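Local atomic coordinates of putative mandelate racemase/muconate lactonizing enzyme (Bordetella bronchiseptica, PDB entry 3DDM), a protein that is of unknown function but belongs to the mandelate racemase/muconate lactonizing enzyme family, joining an alpha-plus-beta N-terminal domain to a TIM-type barrel. Residues A[38-43]-A[310-315]; A[315-320]-A[368-373]. The protein carries 1 engineered substitution. One frame throughout, in Å; residues are numbered along the deposited sequence.

Contact 1: residues A[38-43]-A[310-315]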
loop_
_atom_site.group_PDB
_atom_site.type_symbol
_atom_site.label_atom_id
_atom_site.label_comp_id
_atom_site.label_asym_id
_atom_site.label_seq_id
_atom_site.Cartn_x
_atom_site.Cartn_y
_atom_site.Cartn_z
ATOM N N ARG A 38 -0.578 -20.734 6.482
ATOM C CA ARG A 38 -0.941 -19.649 7.383
ATOM C C ARG A 38 0.333 -18.902 7.757
ATOM O O ARG A 38 1.243 -19.476 8.346
ATOM C CB ARG A 38 -1.605 -20.222 8.634
ATOM C CG ARG A 38 -2.715 -21.225 8.324
ATOM C CD ARG A 38 -4.086 -20.722 8.747
ATOM N NE ARG A 38 -4.442 -19.478 8.076
ATOM C CZ ARG A 38 -5.310 -18.594 8.558
ATOM N NH1 ARG A 38 -5.916 -18.812 9.718
ATOM N NH2 ARG A 38 -5.568 -17.485 7.878
ATOM N N PRO A 39 0.419 -17.609 7.406
ATOM C CA PRO A 39 1.598 -16.795 7.709
ATOM C C PRO A 39 1.478 -16.047 9.026
ATOM O O PRO A 39 0.405 -15.957 9.600
ATOM C CB PRO A 39 1.652 -15.846 6.526
ATOM C CG PRO A 39 0.202 -15.528 6.341
ATOM C CD PRO A 39 -0.497 -16.879 6.510
ATOM N N ALA A 40 2.591 -15.504 9.497
ATOM C CA ALA A 40 2.600 -14.741 10.737
ATOM C C ALA A 40 3.900 -13.947 10.889
ATOM O O ALA A 40 4.962 -14.374 10.433
ATOM C CB ALA A 40 2.422 -15.669 11.918
ATOM N N VAL A 41 3.807 -12.775 11.506
ATOM C CA VAL A 41 4.988 -11.953 11.747
ATOM C C VAL A 41 4.916 -11.484 13.188
ATOM O O VAL A 41 4.057 -10.679 13.549
ATOM C CB VAL A 41 5.053 -10.717 10.821
ATOM C CG1 VAL A 41 6.271 -9.881 11.166
ATOM C CG2 VAL A 41 5.138 -11.148 9.379
ATOM N N LEU A 42 5.802 -12.019 14.018
ATOM C CA LEU A 42 5.845 -11.646 15.426
ATOM C C LEU A 42 6.996 -10.668 15.618
ATOM O O LEU A 42 8.060 -10.811 15.010
ATOM C CB LEU A 42 6.044 -12.891 16.301
ATOM C CG LEU A 42 5.024 -14.034 16.130
ATOM C CD1 LEU A 42 5.347 -15.165 17.110
ATOM C CD2 LEU A 42 3.606 -13.520 16.360
ATOM N N VAL A 43 6.783 -9.651 16.441
ATOM C CA VAL A 43 7.839 -8.676 16.683
ATOM C C VAL A 43 8.160 -8.593 18.159
ATOM O O VAL A 43 7.267 -8.719 19.008
ATOM C CB VAL A 43 7.451 -7.275 16.161
ATOM C CG1 VAL A 43 7.507 -7.263 14.640
ATOM C CG2 VAL A 43 6.052 -6.913 16.631
ATOM N N LEU A 310 -7.941 -12.888 12.915
ATOM C CA LEU A 310 -7.801 -14.152 12.202
ATOM C C LEU A 310 -6.327 -14.495 11.928
ATOM O O LEU A 310 -6.006 -15.301 11.054
ATOM C CB LEU A 310 -8.589 -14.124 10.878
ATOM C CG LEU A 310 -10.079 -13.734 10.766
ATOM C CD1 LEU A 310 -10.881 -14.244 11.966
ATOM C CD2 LEU A 310 -10.196 -12.224 10.667
ATOM N N GLY A 311 -5.424 -13.887 12.685
ATOM C CA GLY A 311 -4.015 -14.175 12.490
ATOM C C GLY A 311 -3.532 -15.190 13.507
ATOM O O GLY A 311 -4.267 -16.114 13.860
ATOM N N ALA A 312 -2.300 -15.014 13.983
ATOM C CA ALA A 312 -1.706 -15.915 14.962
ATOM C C ALA A 312 -2.151 -15.565 16.381
ATOM O O ALA A 312 -2.893 -14.603 16.591
ATOM C CB ALA A 312 -0.184 -15.871 14.852
ATOM N N GLY A 313 -1.671 -16.342 17.350
ATOM C CA GLY A 313 -2.047 -16.147 18.738
ATOM C C GLY A 313 -1.735 -14.827 19.423
ATOM O O GLY A 313 -2.567 -14.311 20.182
ATOM N N ILE A 314 -0.552 -14.278 19.179
ATOM C CA ILE A 314 -0.169 -13.023 19.815
ATOM C C ILE A 314 -1.185 -11.918 19.549
ATOM O O ILE A 314 -1.637 -11.237 20.473
ATOM C CB ILE A 314 1.229 -12.566 19.337
ATOM C CG1 ILE A 314 2.274 -13.609 19.744
ATOM C CG2 ILE A 314 1.597 -11.226 19.960
ATOM C CD1 ILE A 314 2.400 -13.799 21.243
ATOM N N GLY A 315 -1.550 -11.749 18.281
ATOM C CA GLY A 315 -2.502 -10.720 17.915
ATOM C C GLY A 315 -3.855 -10.981 18.526
ATOM O O GLY A 315 -4.551 -10.052 18.926
#
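The guanidinium of Arg-38 is the one flat side-chain group here, and the carbonyl of Leu-310 stands obliquely to it. Leu-310 O is 3.8 Å from Arg-38 NH1 and 3.9 Å from Arg-38 NH2, too long for a hydrogen bond. The stronger partner is Asp-338, whose OD2 forms a salt bridge with NH1; Asn-60 and Asn-342 also touch the arginine. Its chain starts beside the backbone N (chi1 -49°) and bends again at chi2 and chi3, which folds the head down toward the barrel loop. Two residues along the strand, the methyl groups of Ala-40 and Ala-312 meet at 3.9 Å from CB to CB. After another two, Leu-42 drops one branch onto the root of Ile-314: CD2 lies 3.6 Å from Ile-314 CG1 and 3.9 Å from its CB, the two chains slanting across each other. Arg-38, Ala-40 and Leu-42 thus share one face of the strand, while Val-41 and Val-43 turn to helix 65-81. No hydrogen bond joins the two segments. Instead Glu-56, on the neighbouring strand 52-56, takes the amides of Ala-312 and Gly-315 with its two carboxylate oxygens and so ties down the first turn of helix 313-325, for which Ala-312 is the N-cap. This is the domain interface of the enolase superfamily: the central strand of the N-terminal domain's three-stranded antiparallel sheet lies over the loop after barrel strand 304-309 and the first turn of helix 313-325.

Contact 2: residues A[315-320]-A[368-373]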
loop_
_atom_site.group_PDB
_atom_site.type_symbol
_atom_site.label_atom_id
_atom_site.label_comp_id
_atom_site.label_asym_id
_atom_site.label_seq_id
_atom_site.Cartn_x
_atom_site.Cartn_y
_atom_site.Cartn_z
ATOM N N GLY A 315 -1.550 -11.749 18.281
ATOM C CA GLY A 315 -2.502 -10.720 17.915
ATOM C C GLY A 315 -3.855 -10.981 18.526
ATOM O O GLY A 315 -4.551 -10.052 18.926
ATOM N N LEU A 316 -4.237 -12.250 18.594
ATOM C CA LEU A 316 -5.525 -12.615 19.177
ATOM C C LEU A 316 -5.552 -12.281 20.668
ATOM O O LEU A 316 -6.538 -11.730 21.163
ATOM C CB LEU A 316 -5.812 -14.111 18.981
ATOM C CG LEU A 316 -7.160 -14.539 19.570
ATOM C CD1 LEU A 316 -8.267 -13.722 18.930
ATOM C CD2 LEU A 316 -7.390 -16.027 19.346
ATOM N N GLN A 317 -4.478 -12.629 21.381
ATOM C CA GLN A 317 -4.393 -12.343 22.808
ATOM C C GLN A 317 -4.462 -10.827 23.000
ATOM O O GLN A 317 -5.144 -10.339 23.906
ATOM C CB GLN A 317 -3.089 -12.905 23.403
ATOM C CG GLN A 317 -3.031 -14.454 23.513
ATOM C CD GLN A 317 -3.694 -15.015 24.784
ATOM O OE1 GLN A 317 -4.379 -16.044 24.744
ATOM N NE2 GLN A 317 -3.469 -14.348 25.916
ATOM N N ALA A 318 -3.777 -10.085 22.131
ATOM C CA ALA A 318 -3.773 -8.628 22.211
ATOM C C ALA A 318 -5.189 -8.079 22.086
ATOM O O ALA A 318 -5.550 -7.113 22.763
ATOM C CB ALA A 318 -2.892 -8.039 21.119
ATOM N N SER A 319 -5.988 -8.700 21.222
ATOM C CA SER A 319 -7.370 -8.272 21.016
ATOM C C SER A 319 -8.253 -8.612 22.207
ATOM O O SER A 319 -9.141 -7.836 22.572
ATOM C CB SER A 319 -7.943 -8.918 19.756
ATOM O OG SER A 319 -7.156 -8.565 18.632
ATOM N N ALA A 320 -8.014 -9.772 22.813
ATOM C CA ALA A 320 -8.799 -10.187 23.968
ATOM C C ALA A 320 -8.584 -9.181 25.103
ATOM O O ALA A 320 -9.520 -8.804 25.811
ATOM C CB ALA A 320 -8.388 -11.582 24.410
ATOM N N LEU A 368 0.542 -9.602 27.562
ATOM C CA LEU A 368 -0.339 -10.376 26.698
ATOM C C LEU A 368 -0.714 -11.693 27.356
ATOM O O LEU A 368 -1.690 -12.331 26.966
ATOM C CB LEU A 368 0.359 -10.658 25.374
ATOM C CG LEU A 368 0.581 -9.452 24.476
ATOM C CD1 LEU A 368 1.607 -9.791 23.420
ATOM C CD2 LEU A 368 -0.738 -9.047 23.846
ATOM N N GLY A 369 0.071 -12.094 28.354
ATOM C CA GLY A 369 -0.186 -13.346 29.038
ATOM C C GLY A 369 0.504 -14.510 28.341
ATOM O O GLY A 369 0.236 -15.673 28.647
ATOM N N VAL A 370 1.393 -14.205 27.402
ATOM C CA VAL A 370 2.102 -15.250 26.679
ATOM C C VAL A 370 3.420 -14.758 26.103
ATOM O O VAL A 370 3.571 -13.578 25.779
ATOM C CB VAL A 370 1.255 -15.784 25.513
ATOM C CG1 VAL A 370 1.011 -14.668 24.509
ATOM C CG2 VAL A 370 1.951 -16.947 24.845
ATOM N N THR A 371 4.375 -15.676 25.989
ATOM C CA THR A 371 5.674 -15.376 25.408
ATOM C C THR A 371 5.892 -16.449 24.353
ATOM O O THR A 371 5.867 -17.638 24.644
ATOM C CB THR A 371 6.815 -15.466 26.437
ATOM O OG1 THR A 371 6.617 -14.492 27.463
ATOM C CG2 THR A 371 8.147 -15.200 25.770
ATOM N N PRO A 372 6.100 -16.046 23.103
ATOM C CA PRO A 372 6.305 -17.077 22.089
ATOM C C PRO A 372 7.577 -17.899 22.272
ATOM O O PRO A 372 8.548 -17.447 22.875
ATOM C CB PRO A 372 6.319 -16.274 20.794
ATOM C CG PRO A 372 6.893 -14.957 21.232
ATOM C CD PRO A 372 6.170 -14.698 22.520
ATOM N N ASP A 373 7.553 -19.118 21.751
ATOM C CA ASP A 373 8.706 -20.004 21.794
ATOM C C ASP A 373 9.131 -20.130 20.331
ATOM O O ASP A 373 8.758 -21.078 19.642
ATOM C CB ASP A 373 8.307 -21.375 22.342
ATOM C CG ASP A 373 9.495 -22.308 22.510
ATOM O OD1 ASP A 373 10.600 -21.979 22.017
ATOM O OD2 ASP A 373 9.319 -23.378 23.128
#
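Barrel helix 313-325 is flanked here by the irregular segment 368-373, which leads toward helix 374-380 near the chain's end, and the polar join is made by Gln-317 and Leu-368. Gln-317 NE2 gives a hydrogen bond to the backbone O of Leu-368 at 2.9 Å, with an N-H...O angle of 146°. The donor comes in nearly in line with the C=O bond, and the acceptor lies close to the plane of the glutamine amide. Gln-317 has CG beside its backbone N (chi1 -71°) and a second bend at chi2 (-84°), which brings NE2 to the carbonyl of Leu-368. Its OE1 accepts from Ala-351 N, so both ends of the amide are occupied and its rotation is fixed between two pieces of chain. Leu-368 O also receives a weak hydrogen bond from His-321 NE2, one turn further along the helix. The segment is tied to the other domain as well: Leu-368 N binds Asp-126 OD1 on helix 110-131, bringing N-terminal domain, barrel helix and C-terminal loop together. Apolar contacts complete the join. Leu-368 lays one branch on Ala-318: CD2 is 3.5 Å from Ala-318 CA and 3.6 Å from its CB, so it rests against the helix backbone as well as the methyl. Past Gly-369, Val-370 returns toward the helix and its CG1 meets Gln-317 CG at 4.2 Å, the two chains crossing at a slant.

Contacts 1 and 2 use successive turns of helix 313-325, share Gly-315, and have centres about 10 Å apart. Ile-314 connects them. Its CD1 lies 3.7 Å from Val-370 CG1 and 4.1 Å from Pro-372 CD, and its CG2 is 3.7 Å from Leu-368 CD1. The loop also reaches the strand directly, Leu-42 CD1 standing 4.0 Å from Pro-372 CB, so the apolar packing of contact 1 continues into contact 2. Beside it, strand 52-56 touches both, through Glu-56 in contact 1 and through Trp-54, which meets Thr-371 and Pro-372. The N-terminal domain therefore packs on both the barrel helix and the segment 368-373.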